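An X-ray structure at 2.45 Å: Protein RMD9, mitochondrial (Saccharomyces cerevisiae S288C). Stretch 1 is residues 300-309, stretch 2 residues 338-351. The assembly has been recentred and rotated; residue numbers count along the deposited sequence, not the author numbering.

Stretch 1, residues 300-309: AESFFDKIIN
Stretch 2 338-351: DHVYRIWEKAVKFY

Two helices of one chain, 300-308 and 338-351, pack side by side with their N-to-C directions 24° apart. Both begin earlier in the chain, and their axes come no closer than 11.1 Å, a spacing that leaves room for an aromatic ring between them. The register pairs Glu301 with Ile343 (CA to CA 8.7 Å) and Ile308 with Phe350 (CA to CA 6.6 Å). Backbone phi/psi values stay near -66/-40, and the amides from Phe304 and from Arg342 onward are satisfied within each helix by i to i-4 bonds such as Asp305 N to Glu301 O (2.8 Å) and Phe350 N to Lys346 O (2.9 Å); Ile307 N makes only weak bonds, to Phe303 O (3.4 Å) and Phe304 O (3.3 Å).

The polar end is organised by Glu301, whose CA-to-CB bond points toward the other helix. With chi1 t, chi2 t and chi3 near -9°, its carboxylate reaches two partners. Glu301 OE1 accepts from His339 NE2 at 2.6 Å, with an N-H...O angle of 161° and the oxygen near the plane of the imidazole, where the N-H points. His339 is t, with chi2 -175°, and its ND1 is satisfied elsewhere in the structure, so both ring nitrogens are used. Glu301 OE2 accepts from a water at 2.9 Å. Arg342 NH2 lies 4.4 Å from Glu301 OE2, opposite in charge but beyond a salt bridge.

The same water donates to Asp305 OD1 (2.6 Å) and accepts from Lys346 NZ (2.6 Å), thereby joining two acids and a base. The CA-to-CB bond of Asp305 (chi1 -61°, chi2 -32°) runs sideways, yet the end of the side chain comes nearer. Lys346, m then t throughout, extends far enough for Lys346 NZ to form a long salt bridge with Asp305 OD1 at 3.7 Å. The water thus supplies the short contacts that the direct ion pair lacks.

Beside this cluster, the buried Phe304 (t, chi2 84°) fills the gap between the helices. Ile343 (m, m) lays CG2 over one face of the Phe304 ring, 4.1 Å from the centroid and 25° off the normal, a CH-pi contact made by the methyl that the branched CB of isoleucine carries; Phe304 CZ to Ile343 CG2 is 3.8 Å. Lys346 CB meets the ring edge at 4.0 Å from Phe304 CE2, so this lysine offers hydrocarbon as well as charge.

Farther along, the CA-to-CB bond of Phe350 (t, chi2 90°) points toward the first helix. Phe350 CZ lies 3.9 Å from Ile307 CG2 (Ile307 is m, t), while Ile308 (m, m) brings CD1 to 3.8 Å from Phe350 CB. These apolar contacts complete an interface burying 467 Å² in total.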

# COMPACT_ATOMS: atom_id res chain seq x y z
N ALA A 300 -7.63 13.80 17.79
CA ALA A 300 -7.39 13.39 16.41
C ALA A 300 -8.37 14.06 15.46
O ALA A 300 -7.98 14.49 14.37
CB ALA A 300 -7.48 11.87 16.30
N GLU A 301 -9.64 14.16 15.86
CA GLU A 301 -10.64 14.76 14.97
C GLU A 301 -10.44 16.26 14.83
O GLU A 301 -10.72 16.82 13.76
CB GLU A 301 -12.05 14.45 15.47
CG GLU A 301 -13.15 15.09 14.63
CD GLU A 301 -14.44 14.30 14.66
OE1 GLU A 301 -14.44 13.17 15.19
OE2 GLU A 301 -15.45 14.81 14.15
N SER A 302 -9.97 16.94 15.88
CA SER A 302 -9.71 18.37 15.77
C SER A 302 -8.64 18.64 14.71
O SER A 302 -8.81 19.52 13.86
CB SER A 302 -9.30 18.94 17.13
OG SER A 302 -8.18 18.26 17.66
N PHE A 303 -7.55 17.88 14.75
CA PHE A 303 -6.52 18.03 13.72
C PHE A 303 -7.04 17.60 12.35
O PHE A 303 -6.61 18.16 11.33
CB PHE A 303 -5.28 17.22 14.10
CG PHE A 303 -4.32 17.96 14.97
CD1 PHE A 303 -4.52 18.03 16.34
CD2 PHE A 303 -3.22 18.60 14.42
CE1 PHE A 303 -3.63 18.73 17.15
CE2 PHE A 303 -2.33 19.29 15.22
CZ PHE A 303 -2.54 19.36 16.58
N PHE A 304 -7.96 16.64 12.31
CA PHE A 304 -8.57 16.25 11.04
C PHE A 304 -9.41 17.39 10.47
O PHE A 304 -9.40 17.63 9.26
CB PHE A 304 -9.41 14.99 11.23
CG PHE A 304 -10.21 14.60 10.01
CD1 PHE A 304 -9.64 13.86 8.99
CD2 PHE A 304 -11.55 14.97 9.90
CE1 PHE A 304 -10.37 13.51 7.88
CE2 PHE A 304 -12.29 14.62 8.79
CZ PHE A 304 -11.70 13.88 7.78
N ASP A 305 -10.15 18.09 11.33
CA ASP A 305 -10.93 19.23 10.87
C ASP A 305 -10.04 20.38 10.42
O ASP A 305 -10.42 21.15 9.53
CB ASP A 305 -11.89 19.70 11.97
CG ASP A 305 -12.88 18.63 12.38
OD1 ASP A 305 -13.27 17.82 11.51
OD2 ASP A 305 -13.28 18.60 13.56
N LYS A 306 -8.86 20.52 11.03
CA LYS A 306 -7.93 21.57 10.62
C LYS A 306 -7.48 21.40 9.18
O LYS A 306 -7.15 22.40 8.52
CB LYS A 306 -6.73 21.60 11.56
CG LYS A 306 -7.08 22.05 12.97
CD LYS A 306 -5.86 22.12 13.88
CE LYS A 306 -6.23 22.72 15.23
NZ LYS A 306 -5.05 22.88 16.12
N ILE A 307 -7.46 20.17 8.66
CA ILE A 307 -7.19 19.97 7.24
C ILE A 307 -8.44 20.22 6.42
O ILE A 307 -8.39 20.87 5.36
CB ILE A 307 -6.64 18.55 7.01
CG1 ILE A 307 -5.36 18.33 7.82
CG2 ILE A 307 -6.37 18.32 5.53
CD1 ILE A 307 -4.71 16.99 7.59
N ILE A 308 -9.59 19.73 6.88
CA ILE A 308 -10.84 19.88 6.14
C ILE A 308 -11.21 21.36 6.01
O ILE A 308 -11.61 21.82 4.93
CB ILE A 308 -11.97 19.08 6.81
CG1 ILE A 308 -11.61 17.59 6.88
CG2 ILE A 308 -13.29 19.29 6.09
CD1 ILE A 308 -11.47 16.92 5.52
N ASN A 309 -11.07 22.12 7.09
CA ASN A 309 -11.41 23.53 7.10
C ASN A 309 -10.28 24.43 6.61
O ASN A 309 -10.44 25.65 6.60
CB ASN A 309 -11.85 23.97 8.50
CG ASN A 309 -13.06 23.21 9.00
OD1 ASN A 309 -13.88 22.75 8.21
ND2 ASN A 309 -13.18 23.08 10.31
N ASP A 338 -21.87 5.65 12.64
CA ASP A 338 -22.18 7.00 12.19
C ASP A 338 -20.97 7.91 12.30
O ASP A 338 -20.74 8.76 11.43
CB ASP A 338 -23.36 7.57 12.99
CG ASP A 338 -24.70 7.16 12.42
OD1 ASP A 338 -24.78 6.92 11.20
OD2 ASP A 338 -25.68 7.07 13.19
N HIS A 339 -20.17 7.75 13.36
CA HIS A 339 -18.94 8.54 13.47
C HIS A 339 -17.97 8.18 12.36
O HIS A 339 -17.34 9.07 11.76
CB HIS A 339 -18.30 8.33 14.84
CG HIS A 339 -17.26 9.35 15.18
ND1 HIS A 339 -16.50 9.28 16.33
CD2 HIS A 339 -16.87 10.47 14.53
CE1 HIS A 339 -15.68 10.32 16.36
NE2 HIS A 339 -15.88 11.05 15.29
N VAL A 340 -17.82 6.89 12.06
CA VAL A 340 -17.00 6.46 10.93
C VAL A 340 -17.58 6.99 9.63
O VAL A 340 -16.84 7.43 8.73
CB VAL A 340 -16.88 4.93 10.92
CG1 VAL A 340 -16.17 4.45 9.66
CG2 VAL A 340 -16.14 4.45 12.16
N TYR A 341 -18.91 6.97 9.50
CA TYR A 341 -19.55 7.41 8.26
C TYR A 341 -19.40 8.91 8.06
O TYR A 341 -19.22 9.38 6.93
CB TYR A 341 -21.02 7.00 8.28
CG TYR A 341 -21.80 7.37 7.03
CD1 TYR A 341 -21.40 6.91 5.78
CD2 TYR A 341 -22.94 8.15 7.11
CE1 TYR A 341 -22.11 7.24 4.64
CE2 TYR A 341 -23.65 8.48 5.98
CZ TYR A 341 -23.24 8.03 4.75
OH TYR A 341 -23.95 8.36 3.62
N ARG A 342 -19.45 9.68 9.15
CA ARG A 342 -19.32 11.13 9.03
C ARG A 342 -17.91 11.53 8.62
O ARG A 342 -17.73 12.46 7.82
CB ARG A 342 -19.72 11.81 10.34
CG ARG A 342 -21.22 11.83 10.59
CD ARG A 342 -21.60 12.64 11.82
NE ARG A 342 -21.42 11.89 13.06
CZ ARG A 342 -20.36 12.00 13.86
NH1 ARG A 342 -20.29 11.27 14.97
NH2 ARG A 342 -19.37 12.82 13.55
N ILE A 343 -16.89 10.86 9.16
CA ILE A 343 -15.52 11.17 8.78
C ILE A 343 -15.27 10.76 7.34
O ILE A 343 -14.61 11.48 6.58
CB ILE A 343 -14.53 10.50 9.75
CG1 ILE A 343 -14.73 11.03 11.17
CG2 ILE A 343 -13.09 10.73 9.29
CD1 ILE A 343 -14.55 12.53 11.30
N TRP A 344 -15.79 9.60 6.93
CA TRP A 344 -15.64 9.16 5.55
C TRP A 344 -16.29 10.14 4.58
O TRP A 344 -15.74 10.40 3.50
CB TRP A 344 -16.25 7.76 5.39
CG TRP A 344 -16.24 7.26 3.98
CD1 TRP A 344 -15.20 6.68 3.32
CD2 TRP A 344 -17.33 7.29 3.06
NE1 TRP A 344 -15.57 6.34 2.04
CE2 TRP A 344 -16.88 6.71 1.85
CE3 TRP A 344 -18.65 7.75 3.13
CZ2 TRP A 344 -17.69 6.58 0.73
CZ3 TRP A 344 -19.46 7.62 2.01
CH2 TRP A 344 -18.98 7.04 0.83
N GLU A 345 -17.44 10.70 4.95
CA GLU A 345 -18.10 11.68 4.08
C GLU A 345 -17.24 12.92 3.90
O GLU A 345 -17.13 13.45 2.79
CB GLU A 345 -19.47 12.06 4.65
CG GLU A 345 -20.59 11.10 4.28
CD GLU A 345 -21.94 11.60 4.78
OE1 GLU A 345 -21.97 12.34 5.78
OE2 GLU A 345 -22.97 11.25 4.16
N LYS A 346 -16.63 13.40 4.99
CA LYS A 346 -15.77 14.58 4.88
C LYS A 346 -14.53 14.28 4.06
O LYS A 346 -14.06 15.14 3.30
CB LYS A 346 -15.39 15.08 6.28
CG LYS A 346 -16.56 15.64 7.07
CD LYS A 346 -16.10 16.24 8.39
CE LYS A 346 -17.26 16.87 9.14
NZ LYS A 346 -16.80 17.58 10.37
N ALA A 347 -13.97 13.08 4.18
CA ALA A 347 -12.80 12.73 3.40
C ALA A 347 -13.13 12.63 1.91
O ALA A 347 -12.36 13.09 1.06
CB ALA A 347 -12.20 11.41 3.90
N VAL A 348 -14.29 12.05 1.58
CA VAL A 348 -14.69 11.93 0.18
C VAL A 348 -14.90 13.31 -0.44
O VAL A 348 -14.49 13.56 -1.58
CB VAL A 348 -15.94 11.05 0.06
CG1 VAL A 348 -16.53 11.15 -1.34
CG2 VAL A 348 -15.61 9.61 0.39
N LYS A 349 -15.54 14.22 0.29
CA LYS A 349 -15.74 15.57 -0.23
C LYS A 349 -14.42 16.32 -0.36
O LYS A 349 -14.24 17.10 -1.30
CB LYS A 349 -16.70 16.35 0.66
CG LYS A 349 -18.16 16.00 0.44
CD LYS A 349 -19.09 16.90 1.25
CE LYS A 349 -20.54 16.63 0.91
NZ LYS A 349 -21.47 17.49 1.69
N PHE A 350 -13.48 16.09 0.57
CA PHE A 350 -12.18 16.73 0.47
C PHE A 350 -11.42 16.26 -0.76
O PHE A 350 -10.84 17.07 -1.50
CB PHE A 350 -11.36 16.46 1.74
CG PHE A 350 -10.04 17.19 1.78
CD1 PHE A 350 -9.95 18.46 2.33
CD2 PHE A 350 -8.89 16.60 1.27
CE1 PHE A 350 -8.74 19.13 2.37
CE2 PHE A 350 -7.68 17.27 1.30
CZ PHE A 350 -7.60 18.53 1.86
N TYR A 351 -11.41 14.95 -1.01
CA TYR A 351 -10.68 14.41 -2.15
C TYR A 351 -11.32 14.84 -3.46
O TYR A 351 -10.66 15.44 -4.32
CB TYR A 351 -10.62 12.88 -2.06
CG TYR A 351 -9.74 12.36 -0.94
CD1 TYR A 351 -8.54 12.99 -0.62
CD2 TYR A 351 -10.11 11.25 -0.21
CE1 TYR A 351 -7.73 12.52 0.40
CE2 TYR A 351 -9.31 10.76 0.82
CZ TYR A 351 -8.13 11.40 1.11
OH TYR A 351 -7.33 10.92 2.13
O HOH W 1 -15.15 16.03 11.58